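Local coordinates for protein phosphatidylserine synthase (Haemophilus influenzae, PDB 3HSI) that is an enzyme of the phospholipase D superfamily, at residues 65-68 / 69-73; 39-42 / 43-46. All blocks are in the same frame, centred on the assembly; numbering follows the deposited sequence.

Contact 1: residues 65-68 / 69-73; sequences AGQE and ILDEI
Gln67 and Asp71 meet one turn apart on helix 64-79, and the Gln67 side chain can be followed outward from the backbone. Its CB points away from residues 69-73, but CG, set anti to the backbone N (chi1 -179°), already lies 3.7 Å from Asp71 OD2. A bend at chi2 then turns the amide along the helix: CD is 4.1 Å from both Asp71 OD1 and Asp71 OD2, and NE2 comes to Asp71 OD1 at 2.9 Å. The N-H is off line by some way (142°), and the position of OD1 is doubtful, so the bond is tentative. Amide and carboxylate planes are 36° apart. At the tip, OE1 accepts from Trp110 NE1 while NE2 also gives to Gln114 OE1, which ties the amide to helix 107-118. Helix 64-79 is the crossover of a beta-alpha-beta unit between strands 52-56 and 84-90. Beneath the polar pair the main chain keeps i to i+4 bonding, as from Asp71 N to Gln67 O, 2.8 Å. Two further side chains approach carbonyl oxygens of the preceding turn: Ile69 CG1 is 3.4 Å from Ala65 O, and Glu72 CG is 3.4 Å from Glu68 O. The carboxylate of Glu72 pairs with Arg47, that of Glu68 with Lys39.

Contact 2: residues 39-42 / 43-46; sequences KTQI and IELI
Lys39 and Ile43, Gln41 and Glu44, and Ile42 and Ile46 are the side-chain pairs of this stretch of alpha-helix 35-48, one of the helices flanking the mixed sheet that contains strand 146-148. Backbone bonding comes first. Four successive i to i+4 bonds run through the stretch, consistent with regular alpha-helix. The longest joins Ile43 N to Lys39 O at 3.2 Å and is also the straightest at its N-H.

Polar side-chain contact is slight. Gln41 and Glu44 lie alongside each other, pointing the same way, and Gln41 NE2 reaches Glu44 OE1 at 3.2 Å. The angle of 124° makes this a weak bond, and the two flat groups are turned 49° from one another. The other end of the amide, Gln41 OE1, accepts from Lys177 NZ, so both ends of the amide have a partner, the one at NE2 weak. Thr40 OG1 bonds back to Ala36 O within the same helix.

Apolar contact follows the spacing of four residues. Ile42 and Ile46 run side by side, and Ile46 also packs on Phe148 of strand 146-148. Lys39 is extended throughout, its CG anti to the backbone N (chi1 -177°), which lays the aliphatic chain beside Ile43 while NZ goes on to Gln166 and Glu68. Along that chain CE is 4.0 Å from Ile43 CD1. Between the buried isoleucines the approach is closer, with Ile42 CG2 3.6 Å from Ile46 CD1.

In the fold
Contact 2 precedes contact 1 in the chain, and their centres are 10 Å apart. Touching atoms show that the helices carrying them, 35-48 and 64-79, are direct neighbours. A salt bridge joins them, Glu68 OE1 to Lys39 NZ at 2.8 Å, and Gln166 bonds to both of these residues. An apolar contact adds to it, Ile69 CG2 lying 3.7 Å from Ile46 CD1; separately, the methyl Ile43 CD1 packs 3.7 Å from the carboxylate oxygen Glu68 OE2. Helix 64-79 meets helix 35-48 through Ile69 on Ile43 and Ile46, and helix 107-118 through Leu70 on Trp110 and Gln114. Leu164, in a loop, touches Ala65 and Ile69 of contact 1 and Lys39 of contact 2.

Contact 1: residues 65-68 / 69-73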
# COMPACT_ATOMS: atom_id res chain seq x y z
N ALA C 65 16.09 27.54 -12.39
CA ALA C 65 14.97 27.43 -13.33
C ALA C 65 13.62 27.73 -12.63
O ALA C 65 12.80 28.51 -13.13
CB ALA C 65 14.95 26.04 -14.01
N GLY C 66 13.41 27.13 -11.45
CA GLY C 66 12.21 27.42 -10.65
C GLY C 66 12.01 28.92 -10.44
O GLY C 66 10.89 29.42 -10.55
N GLN C 67 13.11 29.62 -10.17
CA GLN C 67 13.11 31.02 -9.86
C GLN C 67 12.80 31.85 -11.09
O GLN C 67 12.05 32.82 -11.01
CB GLN C 67 14.47 31.44 -9.27
CG GLN C 67 14.57 32.93 -8.89
CD GLN C 67 13.73 33.28 -7.66
OE1 GLN C 67 13.99 32.80 -6.55
NE2 GLN C 67 12.69 34.12 -7.85
N GLU C 68 13.39 31.48 -12.22
CA GLU C 68 13.14 32.18 -13.48
C GLU C 68 11.66 32.04 -13.85
O GLU C 68 11.01 33.02 -14.22
CB GLU C 68 14.01 31.60 -14.58
CG GLU C 68 14.04 32.48 -15.83
CD GLU C 68 14.95 31.93 -16.92
OE1 GLU C 68 15.76 31.00 -16.65
OE2 GLU C 68 14.84 32.44 -18.06
N ILE C 69 11.10 30.84 -13.68
CA ILE C 69 9.69 30.67 -14.04
C ILE C 69 8.79 31.44 -13.10
O ILE C 69 7.88 32.15 -13.56
CB ILE C 69 9.25 29.18 -14.17
CG1 ILE C 69 10.12 28.43 -15.19
CG2 ILE C 69 7.78 29.09 -14.55
CD1 ILE C 69 10.40 29.19 -16.50
N LEU C 70 9.06 31.35 -11.79
CA LEU C 70 8.22 32.04 -10.81
C LEU C 70 8.31 33.55 -10.96
O LEU C 70 7.30 34.26 -10.80
CB LEU C 70 8.57 31.61 -9.40
CG LEU C 70 7.64 32.08 -8.27
CD1 LEU C 70 6.19 31.75 -8.62
CD2 LEU C 70 8.04 31.46 -6.94
N ASP C 71 9.50 34.05 -11.30
CA ASP C 71 9.69 35.46 -11.67
C ASP C 71 8.81 35.92 -12.83
O ASP C 71 8.29 37.04 -12.78
CB ASP C 71 11.13 35.74 -12.04
CG ASP C 71 12.02 35.81 -10.84
OD1 ASP C 71 11.50 36.04 -9.73
OD2 ASP C 71 13.24 35.62 -11.00
N GLU C 72 8.68 35.08 -13.86
CA GLU C 72 7.77 35.36 -14.97
C GLU C 72 6.32 35.48 -14.52
O GLU C 72 5.61 36.39 -14.97
CB GLU C 72 7.89 34.33 -16.11
CG GLU C 72 9.24 34.31 -16.83
CD GLU C 72 9.54 35.56 -17.62
OE1 GLU C 72 8.63 36.35 -17.96
OE2 GLU C 72 10.74 35.77 -17.89
N ILE C 73 5.90 34.60 -13.61
CA ILE C 73 4.54 34.60 -13.05
C ILE C 73 4.25 35.92 -12.34
O ILE C 73 3.24 36.55 -12.59
CB ILE C 73 4.32 33.46 -12.01
CG1 ILE C 73 4.50 32.09 -12.66
CG2 ILE C 73 2.91 33.59 -11.33
CD1 ILE C 73 3.35 31.64 -13.50

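Contact 2: residues 39-42 / 43-46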
# COMPACT_ATOMS: atom_id res chain seq x y z
N LYS C 39 11.01 24.88 -21.92
CA LYS C 39 11.29 26.08 -21.18
C LYS C 39 10.87 27.34 -21.95
O LYS C 39 10.23 28.23 -21.41
CB LYS C 39 12.77 26.18 -20.84
CG LYS C 39 13.06 27.42 -20.00
CD LYS C 39 14.51 27.57 -19.62
CE LYS C 39 14.72 28.86 -18.91
NZ LYS C 39 16.17 29.11 -18.70
N THR C 40 11.23 27.42 -23.22
CA THR C 40 10.86 28.60 -24.00
C THR C 40 9.33 28.78 -24.10
O THR C 40 8.83 29.88 -23.94
CB THR C 40 11.50 28.50 -25.35
OG1 THR C 40 12.89 28.21 -25.14
CG2 THR C 40 11.36 29.83 -26.13
N GLN C 41 8.62 27.69 -24.37
CA GLN C 41 7.16 27.72 -24.43
C GLN C 41 6.50 28.15 -23.12
O GLN C 41 5.67 29.05 -23.12
CB GLN C 41 6.56 26.39 -24.94
CG GLN C 41 6.54 26.26 -26.45
CD GLN C 41 6.09 27.53 -27.16
OE1 GLN C 41 5.03 28.07 -26.90
NE2 GLN C 41 6.93 28.03 -28.05
N ILE C 42 6.90 27.56 -22.00
CA ILE C 42 6.42 28.00 -20.67
C ILE C 42 6.53 29.52 -20.55
O ILE C 42 5.55 30.19 -20.31
CB ILE C 42 7.17 27.32 -19.50
CG1 ILE C 42 6.88 25.82 -19.48
CG2 ILE C 42 6.77 27.94 -18.14
CD1 ILE C 42 7.90 25.06 -18.67
N ILE C 43 7.73 30.05 -20.75
CA ILE C 43 7.95 31.48 -20.65
C ILE C 43 7.05 32.33 -21.57
O ILE C 43 6.41 33.28 -21.11
CB ILE C 43 9.42 31.83 -20.87
CG1 ILE C 43 10.24 31.20 -19.74
CG2 ILE C 43 9.61 33.37 -20.92
CD1 ILE C 43 11.77 31.40 -19.86
N GLU C 44 6.95 31.95 -22.83
CA GLU C 44 6.15 32.67 -23.82
C GLU C 44 4.64 32.64 -23.46
O GLU C 44 3.89 33.65 -23.62
CB GLU C 44 6.36 31.99 -25.17
CG GLU C 44 5.94 32.79 -26.34
CD GLU C 44 6.36 32.16 -27.66
OE1 GLU C 44 7.12 31.16 -27.65
OE2 GLU C 44 5.92 32.66 -28.72
N LEU C 45 4.20 31.49 -22.97
CA LEU C 45 2.81 31.30 -22.58
C LEU C 45 2.45 32.11 -21.32
O LEU C 45 1.35 32.70 -21.25
CB LEU C 45 2.49 29.81 -22.39
CG LEU C 45 2.35 29.07 -23.72
CD1 LEU C 45 2.11 27.60 -23.46
CD2 LEU C 45 1.25 29.70 -24.63
N ILE C 46 3.38 32.17 -20.36
CA ILE C 46 3.17 32.96 -19.14
C ILE C 46 3.07 34.44 -19.49
O ILE C 46 2.13 35.12 -19.04
CB ILE C 46 4.27 32.72 -18.07
CG1 ILE C 46 4.14 31.31 -17.45
CG2 ILE C 46 4.22 33.78 -16.96
CD1 ILE C 46 5.39 30.88 -16.68